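Long-range contacts in cellobiose 2-epimerase (Ruminococcus albus, PDB 3VW5), which catalyses the reversible epimerization of cellobiose to 4-O-beta-D-glucopyranosyl-D-mannose, acting on an unmodified disaccharide: residues 31-36 with 364-369; 42-47 with 93-98. The protein carries 2 engineered substitutions. All coordinates share one frame; numbering follows the deposited sequence.

Interaction 1 (31-36 with 364-369); sequences GYLSYG and ETVGPW
Leu33 lies alongside Thr365, both side chains pointing the same way, with its CD2 methyl 3.7 Å from Thr365 CB. The leucine CG stands anti to the backbone N (chi1 179°), which sets CG beside Thr365 CB; chi2 (71°) then places the CD2 methyl against it. Nearer the backbone Leu33 CB sits 3.7 Å from Val366 CB. Phe17 of helix 2-19 touches all three side chains, so the apolar patch continues onto the first helix of the chain.

The two loops also exchange backbone bonds. Leu33 N donates to Val366 O at 2.8 Å. In return Val366 N reaches Leu33 O at 2.9 Å along a nearly straight line (162°), in the carbonyl plane and on a lone pair. Thr365 N adds a weak, strongly bent bond to the same oxygen, so Leu33 O receives two successive amides. Thr365 OG1 donates to Ser34 O over 2.8 Å, approaching from above the carbonyl plane. At the other end Gly367 CA makes a C-H...O contact of 3.3 Å with Gly31 O, and Tyr32 CA makes another, also of 3.3 Å, with Val366 O.

Two residues facing Leu33 within a single antiparallel bridge make a classic beta bulge, here joining an early and a late loop of an (alpha/alpha)6 barrel.

Interaction 2 (42-47 with 93-98); sequences KADKGV and YWMMDF
Lys45 NZ is gripped by three oxygens: Phe98 O at 2.8 Å across the contact, Gly27 O, and Asp23 OD1 in a salt bridge. Lys45 CG lies anti to its own carbonyl carbon (chi1 -52°), and the chain beyond it is extended, running past the backbone of Phe98 with its methylenes before the ammonium meets the carbonyl. Lys45 also carries the strand pairing. Its N donates to Met96 O at 2.9 Å, and Met96 N donates back to Lys45 O at 2.9 Å, which defines a hydrogen-bonded antiparallel pair. One step on, Gly46 faces Met95 in a non-hydrogen-bonded pair, and the bent Met95 chain brings SD to 3.7 Å from Gly46 CA. Gly46 is the N-cap residue of helix 47-64. Just beyond, Val47 N makes an almost linear bond (176°) of 3.2 Å to Trp94 O, so the first amide of that helix is bonded to 93-98. Val47 CG1 meets Met96 SD at 4.1 Å, extending the apolar packing towards Cys84 of helix 67-84.

At the more open end, the aliphatic part of Lys42 lies side by side with Phe98. Lys42 CG stands over the centre of one ring face, 3.5 Å from the centroid and 7° off the normal, a CH-pi contact. On the edge of 93-98 turned away from 42-47, Trp94 and Met95 both face Asp104 of strand 102-108, a classic beta bulge.

The two lysines are thus used differently. Lys42 contributes mainly hydrocarbon to an aromatic face, whereas the buried Lys45 ammonium has one carboxylate and two carbonyls around it, a setting that would be expected to favour its charged form and that ties the Phe98 carbonyl to strand 45-46.

From the N terminus, the chain passes through helix 2-19 into the loop that supplies 31-36, then reaches 42-47 a few residues later. Helices 47-64 and 67-84 follow, and 93-98 returns to pair with 42-47, so interaction 2 closes a short, mainly helical loop. The chain then runs through most of the barrel before 364-369, just ahead of helix 373-385, closes the much longer loop of interaction 1. Interaction 2 is nested inside interaction 1. Their centres lie about 13 Å apart, and they touch: Tyr32 packs on Ala43, just ahead of edge strand 45-46, and Trp369 on Trp94, just ahead of strand 95-96, so both loops of interaction 1 border the strand pair of interaction 2.

Interaction 1 (31-36 with 364-369)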
loop_
_atom_site.group_PDB
_atom_site.type_symbol
_atom_site.label_atom_id
_atom_site.label_comp_id
_atom_site.label_asym_id
_atom_site.label_seq_id
_atom_site.Cartn_x
_atom_site.Cartn_y
_atom_site.Cartn_z
ATOM N N GLY A 31 13.857 6.908 -10.482
ATOM C CA GLY A 31 13.815 6.325 -9.160
ATOM C C GLY A 31 13.885 7.300 -7.995
ATOM O O GLY A 31 13.581 6.919 -6.861
ATOM N N TYR A 32 14.275 8.549 -8.244
ATOM C CA TYR A 32 14.498 9.468 -7.134
ATOM C C TYR A 32 14.236 10.936 -7.467
ATOM O O TYR A 32 14.826 11.504 -8.399
ATOM C CB TYR A 32 15.908 9.274 -6.555
ATOM C CG TYR A 32 16.203 10.110 -5.329
ATOM C CD1 TYR A 32 15.957 9.622 -4.046
ATOM C CD2 TYR A 32 16.741 11.389 -5.451
ATOM C CE1 TYR A 32 16.231 10.395 -2.914
ATOM C CE2 TYR A 32 17.008 12.167 -4.336
ATOM C CZ TYR A 32 16.750 11.670 -3.067
ATOM O OH TYR A 32 17.029 12.453 -1.963
ATOM N N LEU A 33 13.328 11.532 -6.701
ATOM C CA LEU A 33 13.113 12.973 -6.715
ATOM C C LEU A 33 13.261 13.483 -5.282
ATOM O O LEU A 33 12.409 13.200 -4.419
ATOM C CB LEU A 33 11.724 13.322 -7.252
ATOM C CG LEU A 33 11.405 14.828 -7.278
ATOM C CD1 LEU A 33 12.221 15.540 -8.351
ATOM C CD2 LEU A 33 9.922 15.100 -7.473
ATOM N N SER A 34 14.341 14.219 -5.029
ATOM C CA SER A 34 14.634 14.754 -3.691
ATOM C C SER A 34 13.568 15.719 -3.147
ATOM O O SER A 34 12.699 16.209 -3.886
ATOM C CB SER A 34 15.992 15.461 -3.694
ATOM O OG SER A 34 15.893 16.769 -4.250
ATOM N N TYR A 35 13.655 15.987 -1.845
ATOM C CA TYR A 35 12.801 16.974 -1.188
ATOM C C TYR A 35 12.892 18.331 -1.886
ATOM O O TYR A 35 11.867 18.980 -2.129
ATOM C CB TYR A 35 13.191 17.129 0.279
ATOM C CG TYR A 35 12.555 18.338 0.936
ATOM C CD1 TYR A 35 11.290 18.248 1.535
ATOM C CD2 TYR A 35 13.210 19.567 0.960
ATOM C CE1 TYR A 35 10.694 19.334 2.137
ATOM C CE2 TYR A 35 12.620 20.674 1.557
ATOM C CZ TYR A 35 11.360 20.554 2.148
ATOM O OH TYR A 35 10.766 21.651 2.749
ATOM N N GLY A 36 14.122 18.753 -2.197
ATOM C CA GLY A 36 14.364 19.986 -2.931
ATOM C C GLY A 36 14.007 19.926 -4.417
ATOM O O GLY A 36 14.321 20.840 -5.187
ATOM N N GLU A 364 12.582 12.408 0.783
ATOM C CA GLU A 364 12.451 12.626 -0.661
ATOM C C GLU A 364 10.994 12.711 -1.123
ATOM O O GLU A 364 10.088 12.182 -0.464
ATOM C CB GLU A 364 13.168 11.522 -1.442
ATOM C CG GLU A 364 14.143 10.718 -0.598
ATOM C CD GLU A 364 13.486 9.528 0.069
ATOM O OE1 GLU A 364 13.439 9.482 1.326
ATOM O OE2 GLU A 364 13.014 8.643 -0.674
ATOM N N THR A 365 10.781 13.367 -2.264
ATOM C CA THR A 365 9.453 13.472 -2.867
ATOM C C THR A 365 9.065 12.158 -3.559
ATOM O O THR A 365 7.914 11.739 -3.538
ATOM C CB THR A 365 9.412 14.611 -3.892
ATOM O OG1 THR A 365 9.946 15.797 -3.297
ATOM C CG2 THR A 365 7.993 14.899 -4.324
ATOM N N VAL A 366 10.058 11.521 -4.165
ATOM C CA VAL A 366 9.874 10.239 -4.819
ATOM C C VAL A 366 11.092 9.372 -4.565
ATOM O O VAL A 366 12.227 9.821 -4.742
ATOM C CB VAL A 366 9.736 10.381 -6.347
ATOM C CG1 VAL A 366 9.567 9.003 -6.980
ATOM C CG2 VAL A 366 8.578 11.293 -6.712
ATOM N N GLY A 367 10.855 8.125 -4.168
ATOM C CA GLY A 367 11.929 7.167 -3.969
ATOM C C GLY A 367 11.384 5.761 -3.818
ATOM O O GLY A 367 10.201 5.513 -4.067
ATOM N N PRO A 368 12.241 4.826 -3.382
ATOM C CA PRO A 368 11.825 3.424 -3.258
ATOM C C PRO A 368 10.594 3.250 -2.375
ATOM O O PRO A 368 9.811 2.343 -2.617
ATOM C CB PRO A 368 13.051 2.752 -2.622
ATOM C CG PRO A 368 14.181 3.626 -2.989
ATOM C CD PRO A 368 13.625 5.022 -2.922
ATOM N N TRP A 369 10.407 4.123 -1.397
ATOM C CA TRP A 369 9.273 3.995 -0.485
ATOM C C TRP A 369 8.155 5.042 -0.635
ATOM O O TRP A 369 7.157 4.987 0.082
ATOM C CB TRP A 369 9.753 3.914 0.959
ATOM C CG TRP A 369 10.288 2.577 1.315
ATOM C CD1 TRP A 369 11.601 2.241 1.480
ATOM C CD2 TRP A 369 9.529 1.374 1.548
ATOM N NE1 TRP A 369 11.711 0.909 1.819
ATOM C CE2 TRP A 369 10.457 0.354 1.864
ATOM C CE3 TRP A 369 8.157 1.063 1.527
ATOM C CZ2 TRP A 369 10.056 -0.961 2.156
ATOM C CZ3 TRP A 369 7.760 -0.249 1.815
ATOM C CH2 TRP A 369 8.710 -1.242 2.126
#

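Interaction 2 (42-47 with 93-98)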
loop_
_atom_site.group_PDB
_atom_site.type_symbol
_atom_site.label_atom_id
_atom_site.label_comp_id
_atom_site.label_asym_id
_atom_site.label_seq_id
_atom_site.Cartn_x
_atom_site.Cartn_y
_atom_site.Cartn_z
ATOM N N LYS A 42 19.460 8.901 -12.946
ATOM C CA LYS A 42 20.363 7.766 -12.879
ATOM C C LYS A 42 20.265 6.978 -11.561
ATOM O O LYS A 42 21.046 6.061 -11.323
ATOM C CB LYS A 42 21.803 8.244 -13.104
ATOM C CG LYS A 42 22.484 7.627 -14.324
ATOM C CD LYS A 42 22.021 8.255 -15.642
ATOM C CE LYS A 42 23.023 9.315 -16.133
ATOM N NZ LYS A 42 24.466 8.908 -15.953
ATOM N N ALA A 43 19.314 7.336 -10.704
ATOM C CA ALA A 43 19.140 6.626 -9.431
ATOM C C ALA A 43 18.621 5.203 -9.647
ATOM O O ALA A 43 18.029 4.899 -10.680
ATOM C CB ALA A 43 18.211 7.406 -8.490
ATOM N N ASP A 44 18.845 4.337 -8.668
ATOM C CA ASP A 44 18.302 2.987 -8.711
ATOM C C ASP A 44 16.778 3.014 -8.685
ATOM O O ASP A 44 16.174 3.865 -8.021
ATOM C CB ASP A 44 18.804 2.167 -7.525
ATOM C CG ASP A 44 20.289 1.859 -7.602
ATOM O OD1 ASP A 44 20.860 1.859 -8.723
ATOM O OD2 ASP A 44 20.877 1.600 -6.526
ATOM N N LYS A 45 16.168 2.074 -9.401
ATOM C CA LYS A 45 14.720 1.994 -9.518
ATOM C C LYS A 45 14.183 0.798 -8.732
ATOM O O LYS A 45 14.430 -0.351 -9.097
ATOM C CB LYS A 45 14.324 1.877 -10.994
ATOM C CG LYS A 45 14.940 2.950 -11.884
ATOM C CD LYS A 45 14.603 2.744 -13.355
ATOM C CE LYS A 45 14.987 3.965 -14.183
ATOM N NZ LYS A 45 14.862 3.730 -15.653
ATOM N N GLY A 46 13.457 1.070 -7.652
ATOM C CA GLY A 46 12.934 0.024 -6.787
ATOM C C GLY A 46 11.741 -0.658 -7.418
ATOM O O GLY A 46 10.922 -0.011 -8.091
ATOM N N VAL A 47 11.620 -1.967 -7.215
ATOM C CA VAL A 47 10.545 -2.687 -7.883
ATOM C C VAL A 47 9.190 -2.495 -7.195
ATOM O O VAL A 47 8.152 -2.464 -7.865
ATOM C CB VAL A 47 10.901 -4.171 -8.190
ATOM C CG1 VAL A 47 12.406 -4.413 -8.005
ATOM C CG2 VAL A 47 10.054 -5.126 -7.388
ATOM N N TYR A 93 12.837 -9.146 -7.852
ATOM C CA TYR A 93 13.968 -8.582 -7.112
ATOM C C TYR A 93 13.546 -7.384 -6.262
ATOM O O TYR A 93 12.390 -6.971 -6.282
ATOM C CB TYR A 93 15.099 -8.184 -8.063
ATOM C CG TYR A 93 15.495 -9.272 -9.030
ATOM C CD1 TYR A 93 16.138 -10.427 -8.584
ATOM C CD2 TYR A 93 15.226 -9.148 -10.390
ATOM C CE1 TYR A 93 16.497 -11.433 -9.475
ATOM C CE2 TYR A 93 15.578 -10.143 -11.286
ATOM C CZ TYR A 93 16.209 -11.287 -10.826
ATOM O OH TYR A 93 16.560 -12.274 -11.722
ATOM N N TRP A 94 14.490 -6.826 -5.514
ATOM C CA TRP A 94 14.198 -5.694 -4.641
ATOM C C TRP A 94 14.494 -4.341 -5.323
ATOM O O TRP A 94 13.715 -3.396 -5.235
ATOM C CB TRP A 94 14.964 -5.834 -3.306
ATOM C CG TRP A 94 14.669 -4.727 -2.340
ATOM C CD1 TRP A 94 15.467 -3.657 -2.048
ATOM C CD2 TRP A 94 13.479 -4.559 -1.566
ATOM N NE1 TRP A 94 14.849 -2.835 -1.141
ATOM C CE2 TRP A 94 13.630 -3.365 -0.825
ATOM C CE3 TRP A 94 12.303 -5.300 -1.422
ATOM C CZ2 TRP A 94 12.651 -2.901 0.047
ATOM C CZ3 TRP A 94 11.332 -4.835 -0.555
ATOM C CH2 TRP A 94 11.512 -3.648 0.170
ATOM N N MET A 95 15.617 -4.276 -6.023
ATOM C CA MET A 95 16.134 -3.030 -6.542
ATOM C C MET A 95 16.821 -3.252 -7.871
ATOM O O MET A 95 17.668 -4.133 -7.995
ATOM C CB MET A 95 17.174 -2.485 -5.580
ATOM C CG MET A 95 17.411 -1.004 -5.754
ATOM S SD MET A 95 16.123 -0.131 -4.868
ATOM C CE MET A 95 16.017 1.300 -5.907
ATOM N N MET A 96 16.477 -2.435 -8.858
ATOM C CA MET A 96 17.186 -2.453 -10.133
ATOM C C MET A 96 18.065 -1.213 -10.170
ATOM O O MET A 96 17.877 -0.313 -9.361
ATOM C CB MET A 96 16.183 -2.431 -11.291
ATOM C CG MET A 96 14.974 -3.345 -11.084
ATOM S SD MET A 96 15.374 -5.092 -10.751
ATOM C CE MET A 96 16.289 -5.516 -12.246
ATOM N N ASP A 97 19.034 -1.156 -11.075
ATOM C CA ASP A 97 19.719 0.110 -11.336
ATOM C C ASP A 97 18.902 0.883 -12.386
ATOM O O ASP A 97 17.860 0.396 -12.831
ATOM C CB ASP A 97 21.179 -0.103 -11.757
ATOM C CG ASP A 97 21.320 -0.828 -13.099
ATOM O OD1 ASP A 97 20.376 -0.812 -13.929
ATOM O OD2 ASP A 97 22.397 -1.417 -13.330
ATOM N N PHE A 98 19.355 2.077 -12.773
ATOM C CA PHE A 98 18.571 2.907 -13.693
ATOM C C PHE A 98 18.390 2.260 -15.053
ATOM O O PHE A 98 17.477 2.614 -15.812
ATOM C CB PHE A 98 19.160 4.311 -13.843
ATOM C CG PHE A 98 20.352 4.396 -14.774
ATOM C CD1 PHE A 98 21.613 3.995 -14.355
ATOM C CD2 PHE A 98 20.214 4.921 -16.056
ATOM C CE1 PHE A 98 22.706 4.099 -15.201
ATOM C CE2 PHE A 98 21.303 5.026 -16.903
ATOM C CZ PHE A 98 22.552 4.617 -16.474
#